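Local coordinates for type I polyketide synthase PikAII (Streptomyces venezuelae, PDB 3QP9), which is a C2-type ketoreductase of a modular polyketide synthase, probably epimerising the alpha-substituent of a beta-ketoacyl intermediate rather than reducing its ketone, at residues A[81-86]-A[112-117]; A[133-138]-A[151-156]; A[52-57]-A[66-71]; A[120-123]-A[129-132]. All coordinates share one frame; numbering follows the deposited sequence.

Contact 1 of 4, residues A[81-86]-A[112-117]; sequences LDVSPL and SLLAWD
Pro85 and Asp117 make the closest approach of this contact. Carboxylate oxygen OD2 of Asp117 lies 3.1 Å from CG of Pro85, and 3.5 Å from its CB. The two side chains cross at about a right angle. No hydrogen bond spans the two segments, so the carboxylate meets the proline ring through C-H groups. Asp117 gets there with CG opposite its own backbone N (chi1 -171°). Its other oxygen, OD1, is hydrogen-bonded to Ser119 OG, which helps to fix the carboxylate.

A second, more ordinary contact is apolar. Val83 CG1 packs on Leu114 CD2 at 3.7 Å, again with the side chains roughly perpendicular. Leu114 sits in a short 3-10 turn, and Ser112 introduces it through an ST turn: Ser112 OG accepts from Leu114 N at 3.1 Å. Leu114 and Asp117 are both buried. The other wall is the more solvent-facing side, where Val83 and Pro85 are partly exposed.

The contact lies at the C-terminal ends of strands 77-83 and 109-112. Strand 51-57 runs between those two in the sheet, and its Pro57 touches Pro85, Leu114 and Asp117. Helix 130-144 closes in through Thr135, which packs on Leu114, and Arg130, which packs on Asp117.

Contact 2 of 4, residues A[133-138]-A[151-156]; sequences GATLTL and LWCVTH
Leu138 and Leu151 point at each other from helix and strand. They meet through one methyl each, Leu138 CD2 and Leu151 CD1, 3.9 Å apart. The two side chains are set at a slant to one another. Both swing CG opposite the backbone N (chi1 176° in Leu138), which carries the branched ends into the gap between the two elements.

One helical turn earlier, Thr135 reaches Cys153 with its methyl. Thr135 CG2 lies 4.2 Å from Cys153 SG, a loose contact. The threonine presents its methyl here because its hydroxyl is turned back to the helix, where OG1 is hydrogen-bonded to Gly131 O.

These pairs close part of a beta-alpha-beta crossover of the Rossmann type: strand 109-112, helix 130-144 and strand 151-156, with the two strands parallel neighbours in the sheet. Leu151 and Cys153 are two residues apart on the strand, so both turn to the helix on the same face of the sheet. All four side chains are buried.

Around them, Leu138 also touches Ser112 of strand 109-112, and Leu114 of the following loop packs against Leu138. Trp190 of strand 190-196 touches Leu151 and Cys153. Val175 and Met178 of helix 170-185 touch Thr135.

Contact 3 of 4, residues A[52-57]-A[66-71]; sequences WLVVVP and PVLAAL
Val54 holds CG1 opposite its backbone N (chi1 -179°), which leaves CG2 beside that N. Both methyls then face the helix, where Leu68 and Leu71 reach back. Leu68 has a less usual first torsion, chi1 -29°, well off a staggered position. Leu68 leaves the helix at an angle to the strand, and this rotation carries CD2 onto Val54.

Val54 is the hub of the contact. Val54 CG2 is shared by two leucines: Leu71 CD1 at 3.5 Å and Leu68 CD2 at 3.7 Å. The first is tighter than usual van der Waals contact. Leu68 CD2 also lies 3.8 Å from Val54 CB, so this methyl rests over the branch point of the valine. Val67 adds a looser touch, CG1 to Val54 CG1 at 4.4 Å. The packing is wholly apolar, and no hydrogen bond crosses it.

The strand and helix segments run nearly antiparallel, at 167°, with axes 10.4 Å apart. This is the first strand-helix step of the beta-alpha-beta unit formed by strand 51-57, helix 65-73 and strand 77-83, in keeping with a Rossmann-type fold.

Val67 also touches Leu111 of strand 109-112. Gln80 and Pro78 of strand 77-83 meet Leu68 and Leu71 respectively. Helix 202-212 touches helix 65-73 through Leu205 on Ala70 and Leu212 on Leu71.

Contact 4 of 4, residues A[120-123]-A[129-132]; sequences AHPG and TRGT
Ala120 and Arg130 share the hydrogen bond that spans this contact. Arg130 NE donates to Ala120 O at 2.9 Å, and the bond is fairly straight (161° at the hydrogen). The oxygen lies at the edge of the guanidinium, near its plane. Seen from the carbonyl, the donor is tilted 32° from the carbonyl plane. The extended arginine chain from CG to NE carries the nitrogen out to the loop backbone.

The other contacts across the segments are van der Waals. Arg130 CG lies 4.0 Å from His121 CB and 3.9 Å from His121 CA. The two side chains cross at about a right angle, with ring and guanidinium planes 69° apart. Pro122 CD sits over one face of the guanidinium, toward its rim, 4.3 Å from Arg130 NE. The same carbon also lies over a face of the His121 ring.

Hydrogen bonds within and beside the segment 129-132 hold the helix start. Thr129 is its N-cap residue. Thr132 OG1 accepts from Thr129 N at 3.1 Å. Thr129 OG1 is hydrogen-bonded to Asp117 O, which ties the cap to the loop before it.

The contact is at the surface, where the loop after strand 109-112 folds back on the first turn of helix 130-144. Leu86 touches both His121 and Arg130. Helix 170-185 flanks the turn through Ala171 and Met174. Helix 363-386 adds Asp364 against His121 and Leu366 against Thr132.

Along the chain the contacts open and close in the order 3, 1, 4, 2. Contacts 1, 2 and 3 reach the same sheet, in which strands 77-83, 51-57, 109-112 and 151-156 lie side by side and parallel. Contact 1 is the middle point: its centre is about 8 Å from that of contact 2 and about 11 Å from those of contacts 3 and 4. Contacts 2 and 4 share helix 130-144, with centres about 13 Å apart. Contacts 3 and 4 are farthest apart, about 22 Å between centres, and do not touch. They join successive strands and helices of the N-terminal Rossmann-like half, which in such ketoreductases is probably the structural subdomain.

Contact 1 of 4, residues A[81-86]-A[112-117]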
loop_
_atom_site.group_PDB
_atom_site.type_symbol
_atom_site.label_atom_id
_atom_site.label_comp_id
_atom_site.label_asym_id
_atom_site.label_seq_id
_atom_site.Cartn_x
_atom_site.Cartn_y
_atom_site.Cartn_z
ATOM N N LEU A 81 -9.994 9.524 -24.044
ATOM C CA LEU A 81 -8.645 9.717 -24.525
ATOM C C LEU A 81 -7.935 8.391 -24.342
ATOM O O LEU A 81 -7.462 8.067 -23.228
ATOM C CB LEU A 81 -7.951 10.802 -23.726
ATOM C CG LEU A 81 -8.625 12.162 -23.774
ATOM C CD1 LEU A 81 -7.795 13.128 -22.998
ATOM C CD2 LEU A 81 -8.746 12.645 -25.238
ATOM N N ASP A 82 -7.918 7.602 -25.410
ATOM C CA ASP A 82 -7.269 6.308 -25.383
ATOM C C ASP A 82 -5.773 6.527 -25.451
ATOM O O ASP A 82 -5.287 7.133 -26.394
ATOM C CB ASP A 82 -7.707 5.441 -26.562
ATOM C CG ASP A 82 -9.180 5.591 -26.887
ATOM O OD1 ASP A 82 -10.017 5.073 -26.105
ATOM O OD2 ASP A 82 -9.493 6.226 -27.941
ATOM N N VAL A 83 -5.037 6.005 -24.475
ATOM C CA VAL A 83 -3.569 6.042 -24.531
ATOM C C VAL A 83 -2.869 4.639 -24.525
ATOM O O VAL A 83 -3.461 3.635 -24.076
ATOM C CB VAL A 83 -3.030 6.986 -23.447
ATOM C CG1 VAL A 83 -3.173 6.349 -22.055
ATOM C CG2 VAL A 83 -1.576 7.411 -23.747
ATOM N N SER A 84 -1.633 4.583 -25.041
ATOM C CA SER A 84 -0.770 3.398 -24.947
ATOM C C SER A 84 -0.156 3.416 -23.555
ATOM O O SER A 84 0.627 4.326 -23.246
ATOM C CB SER A 84 0.374 3.406 -25.981
ATOM O OG SER A 84 -0.032 3.865 -27.269
ATOM N N PRO A 85 -0.514 2.435 -22.691
ATOM C CA PRO A 85 0.117 2.494 -21.364
ATOM C C PRO A 85 1.658 2.464 -21.381
ATOM O O PRO A 85 2.286 2.978 -20.447
ATOM C CB PRO A 85 -0.481 1.274 -20.659
ATOM C CG PRO A 85 -1.849 1.180 -21.241
ATOM C CD PRO A 85 -1.585 1.409 -22.724
ATOM N N LEU A 86 2.255 1.921 -22.452
ATOM C CA LEU A 86 3.719 1.852 -22.570
ATOM C C LEU A 86 4.326 3.187 -22.985
ATOM O O LEU A 86 5.533 3.428 -22.795
ATOM C CB LEU A 86 4.144 0.763 -23.559
ATOM C CG LEU A 86 3.987 -0.709 -23.135
ATOM C CD1 LEU A 86 4.734 -1.628 -24.102
ATOM C CD2 LEU A 86 4.464 -0.967 -21.708
ATOM N N SER A 112 -9.012 8.997 -14.500
ATOM C CA SER A 112 -8.099 7.975 -15.061
ATOM C C SER A 112 -8.646 6.583 -14.883
ATOM O O SER A 112 -8.898 6.144 -13.714
ATOM C CB SER A 112 -6.784 8.051 -14.374
ATOM O OG SER A 112 -5.928 7.032 -14.847
ATOM N N LEU A 113 -8.853 5.854 -15.991
ATOM C CA LEU A 113 -9.130 4.396 -15.828
ATOM C C LEU A 113 -7.836 3.570 -15.995
ATOM O O LEU A 113 -7.922 2.363 -16.256
ATOM C CB LEU A 113 -10.249 3.925 -16.817
ATOM C CG LEU A 113 -11.556 4.744 -16.810
ATOM C CD1 LEU A 113 -12.634 4.088 -17.712
ATOM C CD2 LEU A 113 -12.166 4.906 -15.385
ATOM N N LEU A 114 -6.663 4.199 -15.917
ATOM C CA LEU A 114 -5.389 3.502 -16.291
ATOM C C LEU A 114 -5.052 2.320 -15.388
ATOM O O LEU A 114 -4.404 1.382 -15.823
ATOM C CB LEU A 114 -4.158 4.439 -16.329
ATOM C CG LEU A 114 -4.198 5.538 -17.425
ATOM C CD1 LEU A 114 -3.041 6.500 -17.241
ATOM C CD2 LEU A 114 -4.155 4.853 -18.866
ATOM N N ALA A 115 -5.515 2.367 -14.141
ATOM C CA ALA A 115 -5.211 1.273 -13.194
ATOM C C ALA A 115 -5.825 -0.070 -13.643
ATOM O O ALA A 115 -5.336 -1.137 -13.230
ATOM C CB ALA A 115 -5.695 1.702 -11.773
ATOM N N TRP A 116 -6.845 -0.004 -14.517
ATOM C CA TRP A 116 -7.532 -1.209 -14.962
ATOM C C TRP A 116 -6.651 -2.063 -15.828
ATOM O O TRP A 116 -6.928 -3.242 -15.969
ATOM C CB TRP A 116 -8.841 -0.946 -15.705
ATOM C CG TRP A 116 -9.829 -0.235 -14.871
ATOM C CD1 TRP A 116 -9.664 0.231 -13.581
ATOM C CD2 TRP A 116 -11.137 0.116 -15.265
ATOM N NE1 TRP A 116 -10.830 0.865 -13.157
ATOM C CE2 TRP A 116 -11.733 0.812 -14.189
ATOM C CE3 TRP A 116 -11.858 -0.058 -16.439
ATOM C CZ2 TRP A 116 -13.007 1.327 -14.268
ATOM C CZ3 TRP A 116 -13.131 0.472 -16.516
ATOM C CH2 TRP A 116 -13.712 1.097 -15.417
ATOM N N ASP A 117 -5.574 -1.477 -16.338
ATOM C CA ASP A 117 -4.620 -2.237 -17.077
ATOM C C ASP A 117 -3.708 -3.048 -16.134
ATOM O O ASP A 117 -2.651 -2.602 -15.713
ATOM C CB ASP A 117 -3.806 -1.347 -18.018
ATOM C CG ASP A 117 -2.908 -2.169 -18.990
ATOM O OD1 ASP A 117 -2.791 -3.410 -18.850
ATOM O OD2 ASP A 117 -2.353 -1.562 -19.935
#

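Contact 2 of 4, residues A[133-138]-A[151-156]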
loop_
_atom_site.group_PDB
_atom_site.type_symbol
_atom_site.label_atom_id
_atom_site.label_comp_id
_atom_site.label_asym_id
_atom_site.label_seq_id
_atom_site.Cartn_x
_atom_site.Cartn_y
_atom_site.Cartn_z
ATOM N N GLY A 133 2.609 2.013 -13.947
ATOM C CA GLY A 133 3.524 2.948 -14.674
ATOM C C GLY A 133 2.745 4.055 -15.325
ATOM O O GLY A 133 3.039 5.218 -15.113
ATOM N N ALA A 134 1.739 3.680 -16.118
ATOM C CA ALA A 134 0.871 4.621 -16.857
ATOM C C ALA A 134 0.222 5.675 -15.952
ATOM O O ALA A 134 0.186 6.845 -16.293
ATOM C CB ALA A 134 -0.179 3.886 -17.606
ATOM N N THR A 135 -0.259 5.270 -14.773
ATOM C CA THR A 135 -0.846 6.240 -13.827
ATOM C C THR A 135 0.179 7.254 -13.370
ATOM O O THR A 135 -0.102 8.498 -13.274
ATOM C CB THR A 135 -1.320 5.518 -12.565
ATOM O OG1 THR A 135 -2.363 4.611 -12.936
ATOM C CG2 THR A 135 -1.825 6.571 -11.530
ATOM N N LEU A 136 1.372 6.758 -13.066
ATOM C CA LEU A 136 2.461 7.705 -12.695
ATOM C C LEU A 136 2.728 8.687 -13.847
ATOM O O LEU A 136 2.874 9.938 -13.682
ATOM C CB LEU A 136 3.762 6.958 -12.342
ATOM C CG LEU A 136 4.974 7.943 -12.210
ATOM C CD1 LEU A 136 4.817 8.983 -11.134
ATOM C CD2 LEU A 136 6.361 7.272 -12.089
ATOM N N THR A 137 2.730 8.116 -15.041
ATOM C CA THR A 137 3.045 8.928 -16.229
ATOM C C THR A 137 2.015 10.010 -16.441
ATOM O O THR A 137 2.327 11.161 -16.857
ATOM C CB THR A 137 3.196 7.980 -17.427
ATOM O OG1 THR A 137 4.316 7.147 -17.128
ATOM C CG2 THR A 137 3.502 8.762 -18.750
ATOM N N LEU A 138 0.781 9.674 -16.135
ATOM C CA LEU A 138 -0.328 10.604 -16.285
ATOM C C LEU A 138 -0.255 11.767 -15.303
ATOM O O LEU A 138 -0.531 12.882 -15.693
ATOM C CB LEU A 138 -1.676 9.886 -16.226
ATOM C CG LEU A 138 -2.914 10.785 -16.268
ATOM C CD1 LEU A 138 -3.066 11.400 -17.662
ATOM C CD2 LEU A 138 -4.133 10.037 -15.899
ATOM N N LEU A 151 -7.509 15.579 -10.892
ATOM C CA LEU A 151 -7.369 14.215 -11.374
ATOM C C LEU A 151 -8.061 13.214 -10.423
ATOM O O LEU A 151 -7.682 13.126 -9.237
ATOM C CB LEU A 151 -5.909 13.798 -11.306
ATOM C CG LEU A 151 -5.516 12.357 -11.779
ATOM C CD1 LEU A 151 -6.217 11.885 -13.147
ATOM C CD2 LEU A 151 -4.002 12.124 -11.867
ATOM N N TRP A 152 -8.943 12.405 -10.946
ATOM C CA TRP A 152 -9.487 11.305 -10.094
ATOM C C TRP A 152 -9.044 9.928 -10.655
ATOM O O TRP A 152 -9.200 9.680 -11.870
ATOM C CB TRP A 152 -10.982 11.413 -10.058
ATOM C CG TRP A 152 -11.511 12.546 -9.234
ATOM C CD1 TRP A 152 -11.679 13.868 -9.643
ATOM C CD2 TRP A 152 -11.933 12.488 -7.873
ATOM N NE1 TRP A 152 -12.236 14.600 -8.614
ATOM C CE2 TRP A 152 -12.413 13.772 -7.525
ATOM C CE3 TRP A 152 -12.054 11.440 -6.941
ATOM C CZ2 TRP A 152 -12.901 14.072 -6.223
ATOM C CZ3 TRP A 152 -12.554 11.701 -5.685
ATOM C CH2 TRP A 152 -13.031 13.001 -5.343
ATOM N N CYS A 153 -8.529 9.023 -9.799
ATOM C CA CYS A 153 -8.080 7.690 -10.288
ATOM C C CYS A 153 -9.027 6.645 -9.793
ATOM O O CYS A 153 -9.272 6.559 -8.622
ATOM C CB CYS A 153 -6.636 7.365 -9.815
ATOM S SG CYS A 153 -5.408 8.480 -10.559
ATOM N N VAL A 154 -9.605 5.884 -10.699
ATOM C CA VAL A 154 -10.602 4.897 -10.338
ATOM C C VAL A 154 -10.012 3.510 -10.394
ATOM O O VAL A 154 -9.317 3.166 -11.370
ATOM C CB VAL A 154 -11.837 5.056 -11.218
ATOM C CG1 VAL A 154 -12.882 3.960 -10.942
ATOM C CG2 VAL A 154 -12.504 6.471 -10.953
ATOM N N THR A 155 -10.247 2.688 -9.333
ATOM C CA THR A 155 -9.784 1.328 -9.318
ATOM C C THR A 155 -11.008 0.433 -9.137
ATOM O O THR A 155 -12.090 0.929 -8.945
ATOM C CB THR A 155 -8.795 1.075 -8.134
ATOM O OG1 THR A 155 -9.454 1.439 -6.884
ATOM C CG2 THR A 155 -7.462 1.864 -8.336
ATOM N N HIS A 156 -10.841 -0.896 -9.229
ATOM C CA HIS A 156 -11.914 -1.875 -8.849
ATOM C C HIS A 156 -11.230 -2.995 -8.125
ATOM O O HIS A 156 -10.188 -3.461 -8.564
ATOM C CB HIS A 156 -12.727 -2.394 -10.099
ATOM C CG HIS A 156 -11.898 -3.071 -11.140
ATOM N ND1 HIS A 156 -11.744 -4.442 -11.182
ATOM C CD2 HIS A 156 -11.179 -2.572 -12.192
ATOM C CE1 HIS A 156 -10.945 -4.766 -12.191
ATOM N NE2 HIS A 156 -10.582 -3.651 -12.819
#

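Contact 3 of 4, residues A[52-57]-A[66-71]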
loop_
_atom_site.group_PDB
_atom_site.type_symbol
_atom_site.label_atom_id
_atom_site.label_comp_id
_atom_site.label_asym_id
_atom_site.label_seq_id
_atom_site.Cartn_x
_atom_site.Cartn_y
_atom_site.Cartn_z
ATOM N N TRP A 52 -15.117 16.520 -19.144
ATOM C CA TRP A 52 -14.336 15.511 -18.390
ATOM C C TRP A 52 -13.455 14.708 -19.353
ATOM O O TRP A 52 -13.945 14.115 -20.332
ATOM C CB TRP A 52 -15.245 14.588 -17.528
ATOM C CG TRP A 52 -15.564 15.250 -16.190
ATOM C CD1 TRP A 52 -16.459 16.274 -15.987
ATOM C CD2 TRP A 52 -14.936 15.013 -14.895
ATOM N NE1 TRP A 52 -16.452 16.651 -14.662
ATOM C CE2 TRP A 52 -15.511 15.909 -13.985
ATOM C CE3 TRP A 52 -13.979 14.103 -14.426
ATOM C CZ2 TRP A 52 -15.153 15.940 -12.625
ATOM C CZ3 TRP A 52 -13.584 14.166 -13.071
ATOM C CH2 TRP A 52 -14.186 15.074 -12.200
ATOM N N LEU A 53 -12.160 14.670 -19.122
ATOM C CA LEU A 53 -11.342 13.790 -19.929
ATOM C C LEU A 53 -11.309 12.436 -19.245
ATOM O O LEU A 53 -11.050 12.360 -18.022
ATOM C CB LEU A 53 -9.905 14.318 -20.051
ATOM C CG LEU A 53 -9.713 15.709 -20.659
ATOM C CD1 LEU A 53 -8.256 15.950 -20.873
ATOM C CD2 LEU A 53 -10.526 15.924 -21.970
ATOM N N VAL A 54 -11.560 11.393 -20.008
ATOM C CA VAL A 54 -11.482 10.045 -19.481
ATOM C C VAL A 54 -10.309 9.373 -20.114
ATOM O O VAL A 54 -10.279 9.179 -21.313
ATOM C CB VAL A 54 -12.796 9.270 -19.645
ATOM C CG1 VAL A 54 -12.710 7.821 -19.039
ATOM C CG2 VAL A 54 -13.913 10.103 -19.058
ATOM N N VAL A 55 -9.287 9.133 -19.321
ATOM C CA VAL A 55 -8.133 8.442 -19.794
ATOM C C VAL A 55 -8.193 6.951 -19.651
ATOM O O VAL A 55 -8.062 6.470 -18.552
ATOM C CB VAL A 55 -6.912 8.926 -19.088
ATOM C CG1 VAL A 55 -5.666 8.472 -19.831
ATOM C CG2 VAL A 55 -6.971 10.427 -18.967
ATOM N N VAL A 56 -8.297 6.238 -20.781
ATOM C CA VAL A 56 -8.498 4.809 -20.866
ATOM C C VAL A 56 -7.252 4.151 -21.480
ATOM O O VAL A 56 -6.644 4.696 -22.414
ATOM C CB VAL A 56 -9.732 4.566 -21.749
ATOM C CG1 VAL A 56 -10.166 3.131 -21.779
ATOM C CG2 VAL A 56 -10.852 5.452 -21.228
ATOM N N PRO A 57 -6.823 2.985 -20.951
ATOM C CA PRO A 57 -5.737 2.303 -21.648
ATOM C C PRO A 57 -6.250 1.799 -23.013
ATOM O O PRO A 57 -7.395 1.346 -23.116
ATOM C CB PRO A 57 -5.339 1.174 -20.699
ATOM C CG PRO A 57 -5.902 1.547 -19.391
ATOM C CD PRO A 57 -7.148 2.349 -19.671
ATOM N N PRO A 66 -19.575 2.294 -20.576
ATOM C CA PRO A 66 -20.542 2.635 -19.565
ATOM C C PRO A 66 -20.033 3.712 -18.543
ATOM O O PRO A 66 -20.852 4.467 -17.981
ATOM C CB PRO A 66 -20.864 1.272 -18.929
ATOM C CG PRO A 66 -19.541 0.480 -19.048
ATOM C CD PRO A 66 -18.831 1.061 -20.261
ATOM N N VAL A 67 -18.712 3.793 -18.318
ATOM C CA VAL A 67 -18.124 5.002 -17.686
ATOM C C VAL A 67 -18.588 6.355 -18.373
ATOM O O VAL A 67 -19.150 7.225 -17.703
ATOM C CB VAL A 67 -16.584 4.943 -17.534
ATOM C CG1 VAL A 67 -16.093 6.188 -16.764
ATOM C CG2 VAL A 67 -16.152 3.679 -16.784
ATOM N N LEU A 68 -18.405 6.531 -19.692
ATOM C CA LEU A 68 -18.904 7.781 -20.282
ATOM C C LEU A 68 -20.404 7.914 -20.225
ATOM O O LEU A 68 -20.920 9.025 -20.008
ATOM C CB LEU A 68 -18.386 8.058 -21.713
ATOM C CG LEU A 68 -17.050 7.565 -22.241
ATOM C CD1 LEU A 68 -16.883 8.178 -23.626
ATOM C CD2 LEU A 68 -15.910 7.975 -21.358
ATOM N N ALA A 69 -21.142 6.800 -20.355
ATOM C CA ALA A 69 -22.587 6.944 -20.234
ATOM C C ALA A 69 -22.945 7.500 -18.854
ATOM O O ALA A 69 -23.730 8.442 -18.753
ATOM C CB ALA A 69 -23.336 5.607 -20.531
ATOM N N ALA A 70 -22.334 6.963 -17.782
ATOM C CA ALA A 70 -22.640 7.492 -16.435
ATOM C C ALA A 70 -22.294 8.952 -16.253
ATOM O O ALA A 70 -23.076 9.715 -15.666
ATOM C CB ALA A 70 -21.979 6.651 -15.346
ATOM N N LEU A 71 -21.130 9.351 -16.768
ATOM C CA LEU A 71 -20.727 10.746 -16.683
ATOM C C LEU A 71 -21.708 11.641 -17.490
ATOM O O LEU A 71 -22.156 12.700 -17.009
ATOM C CB LEU A 71 -19.312 10.930 -17.241
ATOM C CG LEU A 71 -18.102 10.276 -16.551
ATOM C CD1 LEU A 71 -16.961 10.330 -17.437
ATOM C CD2 LEU A 71 -17.756 11.062 -15.367
#

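Contact 4 of 4, residues A[120-123]-A[129-132]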
loop_
_atom_site.group_PDB
_atom_site.type_symbol
_atom_site.label_atom_id
_atom_site.label_comp_id
_atom_site.label_asym_id
_atom_site.label_seq_id
_atom_site.Cartn_x
_atom_site.Cartn_y
_atom_site.Cartn_z
ATOM N N ALA A 120 1.180 -7.301 -17.602
ATOM C CA ALA A 120 2.633 -7.223 -17.369
ATOM C C ALA A 120 3.382 -6.179 -18.186
ATOM O O ALA A 120 3.130 -5.964 -19.384
ATOM C CB ALA A 120 3.290 -8.593 -17.600
ATOM N N HIS A 121 4.321 -5.529 -17.531
ATOM C CA HIS A 121 5.193 -4.599 -18.230
ATOM C C HIS A 121 6.479 -5.328 -18.608
ATOM O O HIS A 121 7.084 -5.992 -17.759
ATOM C CB HIS A 121 5.474 -3.392 -17.366
ATOM C CG HIS A 121 6.326 -2.360 -18.019
ATOM N ND1 HIS A 121 5.820 -1.164 -18.484
ATOM C CD2 HIS A 121 7.660 -2.315 -18.239
ATOM C CE1 HIS A 121 6.805 -0.433 -18.981
ATOM N NE2 HIS A 121 7.932 -1.113 -18.849
ATOM N N PRO A 122 6.921 -5.163 -19.885
ATOM C CA PRO A 122 8.076 -5.862 -20.473
ATOM C C PRO A 122 9.357 -5.732 -19.643
ATOM O O PRO A 122 10.156 -6.661 -19.570
ATOM C CB PRO A 122 8.269 -5.161 -21.840
ATOM C CG PRO A 122 6.956 -4.564 -22.165
ATOM C CD PRO A 122 6.341 -4.176 -20.821
ATOM N N GLY A 123 9.579 -4.593 -19.014
ATOM C CA GLY A 123 10.860 -4.466 -18.323
ATOM C C GLY A 123 10.889 -5.056 -16.909
ATOM O O GLY A 123 11.913 -4.983 -16.263
ATOM N N THR A 129 2.375 -3.416 -12.729
ATOM C CA THR A 129 1.596 -3.593 -14.004
ATOM C C THR A 129 1.736 -2.376 -14.903
ATOM O O THR A 129 2.296 -1.352 -14.481
ATOM C CB THR A 129 0.055 -3.862 -13.804
ATOM O OG1 THR A 129 -0.634 -2.657 -13.475
ATOM C CG2 THR A 129 -0.235 -4.944 -12.756
ATOM N N ARG A 130 1.248 -2.466 -16.143
ATOM C CA ARG A 130 1.406 -1.325 -17.066
ATOM C C ARG A 130 0.597 -0.145 -16.547
ATOM O O ARG A 130 1.016 1.008 -16.626
ATOM C CB ARG A 130 0.955 -1.722 -18.450
ATOM C CG ARG A 130 1.994 -2.606 -19.196
ATOM C CD ARG A 130 1.588 -2.784 -20.693
ATOM N NE ARG A 130 2.071 -4.054 -21.283
ATOM C CZ ARG A 130 2.291 -4.273 -22.586
ATOM N NH1 ARG A 130 2.733 -5.459 -22.996
ATOM N NH2 ARG A 130 2.081 -3.316 -23.477
ATOM N N GLY A 131 -0.571 -0.467 -15.986
ATOM C CA GLY A 131 -1.427 0.528 -15.297
ATOM C C GLY A 131 -0.765 1.288 -14.157
ATOM O O GLY A 131 -1.064 2.458 -13.969
ATOM N N THR A 132 0.104 0.620 -13.391
ATOM C CA THR A 132 0.900 1.271 -12.350
ATOM C C THR A 132 1.818 2.393 -12.936
ATOM O O THR A 132 1.843 3.538 -12.422
ATOM C CB THR A 132 1.774 0.258 -11.582
ATOM O OG1 THR A 132 1.070 -0.997 -11.387
ATOM C CG2 THR A 132 2.157 0.803 -10.196
#